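Local coordinates for hypothetical protein Ta0108 (Thermoplasma acidophilum, PDB 1RLK) that probably hydrolyses peptidyl-tRNAs that drop off the ribosome during protein synthesis, releasing the tRNA, as a member of the PTH2 family, at residues A[56-59]-A[63-66]; A[65-70]-A[95-100]; A[72-77]-A[108-113]. All coordinates share one frame; numbering follows the deposited sequence.

Interaction 1 of 3, residues A[56-59]-A[63-66]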
loop_
_atom_site.group_PDB
_atom_site.type_symbol
_atom_site.label_atom_id
_atom_site.label_comp_id
_atom_site.label_asym_id
_atom_site.label_seq_id
_atom_site.Cartn_x
_atom_site.Cartn_y
_atom_site.Cartn_z
ATOM N N VAL A 56 -2.518 -3.842 -6.884
ATOM C CA VAL A 56 -3.223 -3.212 -7.985
ATOM C C VAL A 56 -2.368 -2.108 -8.569
ATOM O O VAL A 56 -1.391 -1.647 -7.953
ATOM C CB VAL A 56 -4.592 -2.657 -7.534
ATOM C CG1 VAL A 56 -5.499 -3.787 -7.083
ATOM C CG2 VAL A 56 -4.455 -1.579 -6.403
ATOM N N LYS A 57 -2.730 -1.683 -9.768
ATOM C CA LYS A 57 -2.078 -0.569 -10.408
ATOM C C LYS A 57 -3.064 0.587 -10.573
ATOM O O LYS A 57 -4.266 0.370 -10.716
ATOM C CB LYS A 57 -1.425 -0.985 -11.720
ATOM C CG LYS A 57 -2.353 -1.450 -12.827
ATOM C CD LYS A 57 -1.547 -1.940 -14.032
ATOM C CE LYS A 57 -2.370 -2.862 -14.941
ATOM N NZ LYS A 57 -1.977 -2.726 -16.365
ATOM N N VAL A 58 -2.544 1.811 -10.477
ATOM C CA VAL A 58 -3.344 3.024 -10.603
ATOM C C VAL A 58 -2.682 3.927 -11.641
ATOM O O VAL A 58 -1.494 3.801 -11.933
ATOM C CB VAL A 58 -3.581 3.732 -9.229
ATOM C CG1 VAL A 58 -4.253 2.793 -8.286
ATOM C CG2 VAL A 58 -2.293 4.281 -8.616
ATOM N N ASN A 59 -3.464 4.816 -12.227
ATOM C CA ASN A 59 -3.000 5.576 -13.384
ATOM C C ASN A 59 -2.031 6.693 -13.034
ATOM O O ASN A 59 -1.137 7.015 -13.812
ATOM C CB ASN A 59 -4.195 6.183 -14.120
ATOM C CG ASN A 59 -4.978 5.149 -14.875
ATOM O OD1 ASN A 59 -4.403 4.189 -15.403
ATOM N ND2 ASN A 59 -6.298 5.333 -14.941
ATOM N N GLU A 63 -4.855 9.218 -8.189
ATOM C CA GLU A 63 -5.485 7.989 -7.689
ATOM C C GLU A 63 -4.872 7.569 -6.364
ATOM O O GLU A 63 -5.586 7.208 -5.448
ATOM C CB GLU A 63 -5.368 6.834 -8.693
ATOM C CG GLU A 63 -5.903 7.113 -10.092
ATOM C CD GLU A 63 -7.378 7.455 -10.118
ATOM O OE1 GLU A 63 -8.119 7.036 -9.202
ATOM O OE2 GLU A 63 -7.792 8.156 -11.076
ATOM N N ILE A 64 -3.544 7.616 -6.266
ATOM C CA ILE A 64 -2.864 7.399 -4.974
ATOM C C ILE A 64 -3.475 8.262 -3.862
ATOM O O ILE A 64 -3.766 7.776 -2.775
ATOM C CB ILE A 64 -1.347 7.713 -5.095
ATOM C CG1 ILE A 64 -0.663 6.771 -6.084
ATOM C CG2 ILE A 64 -0.654 7.625 -3.735
ATOM C CD1 ILE A 64 -0.569 5.327 -5.603
ATOM N N MET A 65 -3.683 9.544 -4.144
ATOM C CA MET A 65 -4.159 10.478 -3.118
ATOM C C MET A 65 -5.645 10.263 -2.779
ATOM O O MET A 65 -6.092 10.497 -1.645
ATOM C CB MET A 65 -3.889 11.919 -3.575
ATOM C CG MET A 65 -2.398 12.233 -3.786
ATOM S SD MET A 65 -1.361 11.696 -2.399
ATOM C CE MET A 65 -2.044 12.566 -1.105
ATOM N N GLU A 66 -6.403 9.756 -3.743
ATOM C CA GLU A 66 -7.801 9.406 -3.514
ATOM C C GLU A 66 -7.909 8.213 -2.574
ATOM O O GLU A 66 -8.738 8.192 -1.689
ATOM C CB GLU A 66 -8.470 9.072 -4.853
ATOM C CG GLU A 66 -9.949 8.778 -4.750
ATOM C CD GLU A 66 -10.751 10.000 -4.350
ATOM O OE1 GLU A 66 -10.278 11.143 -4.575
ATOM O OE2 GLU A 66 -11.862 9.810 -3.811
#
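V58 and I64 form an apolar strand-to-helix contact, flanked by E63 at its more open margin, where a short turn leads from the outer strand 53-58 of the mixed sheet into helix 61-74. Only a few residues separate the two segments, and the helix folds straight back over the sheet that the strand has just left. It is the first corner of a beta-alpha-beta crossover that carries the chain from one outermost strand, 53-58, to the other, 78-82.

V58 meets both helix residues, with a different atom for each. Its CG2, lying between the backbone N and the carbonyl carbon, meets I64 CD1 at 3.6 Å, and the two side chains cross at about a right angle. The I64 side chain does not set out directly at the strand; the turn of its outer bond (chi2 -69°) brings CD1 closer to it. The branch carbon of V58 faces E63 instead, V58 CB standing 3.6 Å from E63 CB.

With its CG on the side away from the carbonyl carbon (chi1 -55°), E63 holds CG 4.0 Å from the backbone N of N59; the bend at chi2 (-60°) then turns the carboxylate aside. Only its methylenes therefore meet the strand end, and its carboxylate is used elsewhere: E63 OE1 bonds to the hydroxyl of Y114 in the C-terminal tail, whose side chain also touches V58. N59 likewise sends its amide elsewhere, with OD1 held by K11. On the inner side, I64 continues the packing onto I94 and I97.

No hydrogen bond joins the two segments. The corner is joined by methyl and methylene packing, while the polar ends of E63 and N59 are bonded to Y114 and K11.

Interaction 2 of 3, residues A[65-70]-A[95-100]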
loop_
_atom_site.group_PDB
_atom_site.type_symbol
_atom_site.label_atom_id
_atom_site.label_comp_id
_atom_site.label_asym_id
_atom_site.label_seq_id
_atom_site.Cartn_x
_atom_site.Cartn_y
_atom_site.Cartn_z
ATOM N N MET A 65 -3.683 9.544 -4.144
ATOM C CA MET A 65 -4.159 10.478 -3.118
ATOM C C MET A 65 -5.645 10.263 -2.779
ATOM O O MET A 65 -6.092 10.497 -1.645
ATOM C CB MET A 65 -3.889 11.919 -3.575
ATOM C CG MET A 65 -2.398 12.233 -3.786
ATOM S SD MET A 65 -1.361 11.696 -2.399
ATOM C CE MET A 65 -2.044 12.566 -1.105
ATOM N N GLU A 66 -6.403 9.756 -3.743
ATOM C CA GLU A 66 -7.801 9.406 -3.514
ATOM C C GLU A 66 -7.909 8.213 -2.574
ATOM O O GLU A 66 -8.738 8.192 -1.689
ATOM C CB GLU A 66 -8.470 9.072 -4.853
ATOM C CG GLU A 66 -9.949 8.778 -4.750
ATOM C CD GLU A 66 -10.751 10.000 -4.350
ATOM O OE1 GLU A 66 -10.278 11.143 -4.575
ATOM O OE2 GLU A 66 -11.862 9.810 -3.811
ATOM N N ILE A 67 -7.056 7.217 -2.780
ATOM C CA ILE A 67 -6.976 6.045 -1.915
ATOM C C ILE A 67 -6.632 6.478 -0.484
ATOM O O ILE A 67 -7.272 6.072 0.496
ATOM C CB ILE A 67 -5.910 5.063 -2.502
ATOM C CG1 ILE A 67 -6.460 4.387 -3.758
ATOM C CG2 ILE A 67 -5.511 3.983 -1.501
ATOM C CD1 ILE A 67 -5.409 3.710 -4.609
ATOM N N LYS A 68 -5.604 7.324 -0.382
ATOM C CA LYS A 68 -5.186 7.897 0.883
ATOM C C LYS A 68 -6.394 8.518 1.572
ATOM O O LYS A 68 -6.702 8.193 2.705
ATOM C CB LYS A 68 -4.090 8.955 0.621
ATOM C CG LYS A 68 -3.699 9.823 1.850
ATOM C CD LYS A 68 -2.895 9.029 2.808
ATOM C CE LYS A 68 -2.255 9.859 3.922
ATOM N NZ LYS A 68 -2.594 9.248 5.243
ATOM N N ARG A 69 -7.085 9.406 0.869
ATOM C CA ARG A 69 -8.272 10.074 1.427
ATOM C C ARG A 69 -9.264 9.072 2.010
ATOM O O ARG A 69 -9.741 9.236 3.140
ATOM C CB ARG A 69 -8.976 10.943 0.376
ATOM C CG ARG A 69 -10.165 11.739 0.943
ATOM C CD ARG A 69 -11.015 12.458 -0.098
ATOM N NE ARG A 69 -11.688 11.538 -1.020
ATOM C CZ ARG A 69 -12.711 10.740 -0.702
ATOM N NH1 ARG A 69 -13.225 10.714 0.525
ATOM N NH2 ARG A 69 -13.246 9.955 -1.629
ATOM N N MET A 70 -9.574 8.031 1.245
ATOM C CA MET A 70 -10.557 7.042 1.690
ATOM C C MET A 70 -10.059 6.219 2.856
ATOM O O MET A 70 -10.795 5.968 3.792
ATOM C CB MET A 70 -10.940 6.117 0.538
ATOM C CG MET A 70 -11.534 6.841 -0.634
ATOM S SD MET A 70 -12.529 5.736 -1.601
ATOM C CE MET A 70 -12.237 6.296 -3.113
ATOM N N THR A 95 5.562 6.529 -5.256
ATOM C CA THR A 95 5.498 5.360 -6.146
ATOM C C THR A 95 4.263 4.507 -5.920
ATOM O O THR A 95 3.741 3.920 -6.856
ATOM C CB THR A 95 6.750 4.456 -5.959
ATOM O OG1 THR A 95 6.947 4.121 -4.569
ATOM C CG2 THR A 95 7.996 5.191 -6.350
ATOM N N CYS A 96 3.828 4.393 -4.677
ATOM C CA CYS A 96 2.742 3.503 -4.320
ATOM C C CYS A 96 2.185 3.822 -2.949
ATOM O O CYS A 96 2.710 4.680 -2.243
ATOM C CB CYS A 96 3.227 2.050 -4.381
ATOM S SG CYS A 96 4.492 1.638 -3.163
ATOM N N ILE A 97 1.092 3.162 -2.578
ATOM C CA ILE A 97 0.528 3.298 -1.242
ATOM C C ILE A 97 0.097 1.936 -0.718
ATOM O O ILE A 97 -0.564 1.174 -1.424
ATOM C CB ILE A 97 -0.642 4.313 -1.222
ATOM C CG1 ILE A 97 -1.190 4.478 0.186
ATOM C CG2 ILE A 97 -1.765 3.906 -2.165
ATOM C CD1 ILE A 97 -2.185 5.623 0.312
ATOM N N GLY A 98 0.505 1.615 0.500
ATOM C CA GLY A 98 0.074 0.396 1.166
ATOM C C GLY A 98 -1.127 0.635 2.062
ATOM O O GLY A 98 -1.267 1.714 2.662
ATOM N N LEU A 99 -1.992 -0.368 2.159
ATOM C CA LEU A 99 -3.169 -0.329 3.025
ATOM C C LEU A 99 -3.307 -1.620 3.812
ATOM O O LEU A 99 -3.244 -2.714 3.240
ATOM C CB LEU A 99 -4.466 -0.149 2.230
ATOM C CG LEU A 99 -4.533 0.776 1.037
ATOM C CD1 LEU A 99 -5.844 0.543 0.321
ATOM C CD2 LEU A 99 -4.435 2.235 1.490
ATOM N N GLY A 100 -3.545 -1.497 5.112
ATOM C CA GLY A 100 -3.856 -2.642 5.946
ATOM C C GLY A 100 -2.652 -3.176 6.699
ATOM O O GLY A 100 -1.667 -2.447 6.870
#
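I67 sets a single methyl against two residues of the sheet, I97 and L99, and this is the close-packed half of the contact between helix 61-74 and the inner strand 94-103. I67 CG2 lies 3.6 Å from L99 CD2, the side chains crossing nearly at right angles, and 3.8 Å from I97 CG2, past which I67 slides in the opposite direction. I97 extends fully (chi1 -178°, CG1 opposite the backbone N), and its CD1 comes 3.8 Å from K68 CA. Helix and strand run almost parallel, their axes 9.2 Å apart at an angle of 21°. A8 of the neighbouring strand touches both isoleucines, and I110 covers I67 as well.

Toward solvent the contact loosens: K68 touches I97 with its first carbons, but its chain leads away to D72 and N78. One turn apart, R69 NH2 and E66 OE2 form a salt bridge of 2.6 Å, the oxygen nearly in the guanidinium plane and met on its syn side, but 32° out of the carboxylate plane.

Across the interface the chemistry is wholly aliphatic, so the seat of the helix on this strand probably depends on side-chain fit, while the polar partners of E66, K68 and R69 lie off it.

Interaction 3 of 3, residues A[72-77]-A[108-113]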
loop_
_atom_site.group_PDB
_atom_site.type_symbol
_atom_site.label_atom_id
_atom_site.label_comp_id
_atom_site.label_asym_id
_atom_site.label_seq_id
_atom_site.Cartn_x
_atom_site.Cartn_y
_atom_site.Cartn_z
ATOM N N ASP A 72 -7.817 7.038 5.199
ATOM C CA ASP A 72 -7.838 7.843 6.425
ATOM C C ASP A 72 -9.269 7.970 6.949
ATOM O O ASP A 72 -9.512 7.780 8.130
ATOM C CB ASP A 72 -7.237 9.250 6.214
ATOM C CG ASP A 72 -5.723 9.235 6.041
ATOM O OD1 ASP A 72 -5.068 8.379 6.661
ATOM O OD2 ASP A 72 -5.110 10.041 5.300
ATOM N N SER A 73 -10.209 8.241 6.059
ATOM C CA SER A 73 -11.619 8.396 6.446
ATOM C C SER A 73 -12.156 7.149 7.163
ATOM O O SER A 73 -12.945 7.247 8.112
ATOM C CB SER A 73 -12.453 8.693 5.204
ATOM O OG SER A 73 -13.524 9.568 5.491
ATOM N N MET A 74 -11.685 5.980 6.725
ATOM C CA MET A 74 -12.118 4.690 7.252
ATOM C C MET A 74 -11.260 4.183 8.392
ATOM O O MET A 74 -11.544 3.128 8.956
ATOM C CB MET A 74 -12.112 3.656 6.128
ATOM C CG MET A 74 -13.155 3.939 5.088
ATOM S SD MET A 74 -13.256 2.623 3.895
ATOM C CE MET A 74 -13.212 3.553 2.531
ATOM N N GLY A 75 -10.209 4.926 8.729
ATOM C CA GLY A 75 -9.334 4.575 9.826
ATOM C C GLY A 75 -8.470 3.376 9.506
ATOM O O GLY A 75 -8.157 2.574 10.388
ATOM N N ILE A 76 -8.108 3.247 8.236
ATOM C CA ILE A 76 -7.293 2.132 7.778
ATOM C C ILE A 76 -5.833 2.564 7.726
ATOM O O ILE A 76 -5.490 3.619 7.163
ATOM C CB ILE A 76 -7.778 1.636 6.396
ATOM C CG1 ILE A 76 -9.183 1.018 6.527
ATOM C CG2 ILE A 76 -6.798 0.610 5.812
ATOM C CD1 ILE A 76 -9.907 0.786 5.197
ATOM N N VAL A 77 -4.974 1.728 8.297
ATOM C CA VAL A 77 -3.524 1.938 8.211
ATOM C C VAL A 77 -3.101 2.048 6.764
ATOM O O VAL A 77 -3.480 1.224 5.923
ATOM C CB VAL A 77 -2.740 0.782 8.884
ATOM C CG1 VAL A 77 -1.228 0.891 8.579
ATOM C CG2 VAL A 77 -3.005 0.762 10.383
ATOM N N ASP A 108 -11.699 -3.490 -0.264
ATOM C CA ASP A 108 -12.243 -3.482 -1.625
ATOM C C ASP A 108 -13.115 -2.247 -1.890
ATOM O O ASP A 108 -13.225 -1.798 -3.017
ATOM C CB ASP A 108 -13.049 -4.757 -1.892
ATOM C CG ASP A 108 -12.163 -6.002 -2.015
ATOM O OD1 ASP A 108 -10.979 -5.890 -2.402
ATOM O OD2 ASP A 108 -12.579 -7.139 -1.730
ATOM N N LYS A 109 -13.715 -1.700 -0.849
ATOM C CA LYS A 109 -14.450 -0.426 -0.971
ATOM C C LYS A 109 -13.579 0.715 -1.482
ATOM O O LYS A 109 -14.092 1.677 -2.035
ATOM C CB LYS A 109 -15.067 -0.014 0.372
ATOM C CG LYS A 109 -16.076 -0.974 0.915
ATOM C CD LYS A 109 -16.726 -0.459 2.180
ATOM C CE LYS A 109 -17.780 -1.438 2.662
ATOM N NZ LYS A 109 -18.103 -1.298 4.104
ATOM N N ILE A 110 -12.264 0.609 -1.282
ATOM C CA ILE A 110 -11.303 1.648 -1.687
ATOM C C ILE A 110 -10.584 1.320 -2.994
ATOM O O ILE A 110 -10.486 2.171 -3.875
ATOM C CB ILE A 110 -10.255 1.839 -0.559
ATOM C CG1 ILE A 110 -10.934 2.321 0.710
ATOM C CG2 ILE A 110 -9.162 2.850 -0.961
ATOM C CD1 ILE A 110 -10.024 2.356 1.917
ATOM N N THR A 111 -10.063 0.091 -3.098
ATOM C CA THR A 111 -9.194 -0.321 -4.207
ATOM C C THR A 111 -9.791 -1.314 -5.236
ATOM O O THR A 111 -9.158 -1.596 -6.241
ATOM C CB THR A 111 -7.877 -0.935 -3.668
ATOM O OG1 THR A 111 -8.154 -1.840 -2.588
ATOM C CG2 THR A 111 -6.973 0.175 -3.053
ATOM N N GLY A 112 -10.982 -1.836 -4.985
ATOM C CA GLY A 112 -11.574 -2.859 -5.843
ATOM C C GLY A 112 -11.710 -2.487 -7.302
ATOM O O GLY A 112 -11.709 -3.351 -8.180
ATOM N N LYS A 113 -11.777 -1.184 -7.560
ATOM C CA LYS A 113 -12.024 -0.623 -8.892
ATOM C C LYS A 113 -10.794 -0.694 -9.775
ATOM O O LYS A 113 -10.891 -0.660 -11.021
ATOM C CB LYS A 113 -12.511 0.834 -8.767
ATOM C CG LYS A 113 -11.941 1.637 -7.547
ATOM C CD LYS A 113 -12.557 1.329 -6.147
ATOM C CE LYS A 113 -13.881 0.538 -6.149
ATOM N NZ LYS A 113 -14.082 -0.141 -4.845
#
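M74 and I76 both reach tip to tip for I110, joining the C-terminal end of helix 61-74 to the last turn of helix 104-111. The apolar contacts are all that link the two segments. I76 CD1 meets I110 CD1 at 3.6 Å, and M74 SD passes 3.8 Å from the same I110 CD1, so the thioether and I76 CD1 converge on one methyl. The methyl of M74 is modelled implausibly close to I110 CG1, so its exact position is doubtful. An extended middle section (chi2 -173°) carries the M74 thioether across the space between the helices. Shortening M74 to an alanine would probably leave I110 without its cover on this side, with I76 as its one remaining partner in this segment.

Backbone bonds shape each helix end separately. G75, with positive phi, closes helix 61-74 in a Schellman motif, and G75 N bonds to D72 O at 3.0 Å. This ending turns the chain so that I76 points back at I110 just before strand 78-82 begins. In the other segment G112 N bonds to D108 O, also at 3.0 Å.

Side-chain polar bonds stay within or near each segment. D72 takes N78 ND2 on OD1, and the same amide nitrogen also reaches I76 O. T111 OG1 bonds back to L107 O.

In the fold
All three contacts are built on helix 61-74, taken from its start to its end. Interaction 2 is the most central, about 6 Å from the centre of the chain to its own, placing the middle of the helix on an inner strand; interactions 1 and 3 lie farther out, at about 10 and 11 Å, and interaction 1 includes the exposed N59. Interactions 1 and 2 reach the same sheet and merge through I64 on I97, whereas interaction 3 joins the end of the helix and the loop after it to helix 104-111, linked to interaction 2 by I67 and M70 on I110 and by a probable backbone hydrogen bond from G100 to V77. All are aliphatic across the interface, with methionine sulfur added only in interaction 3.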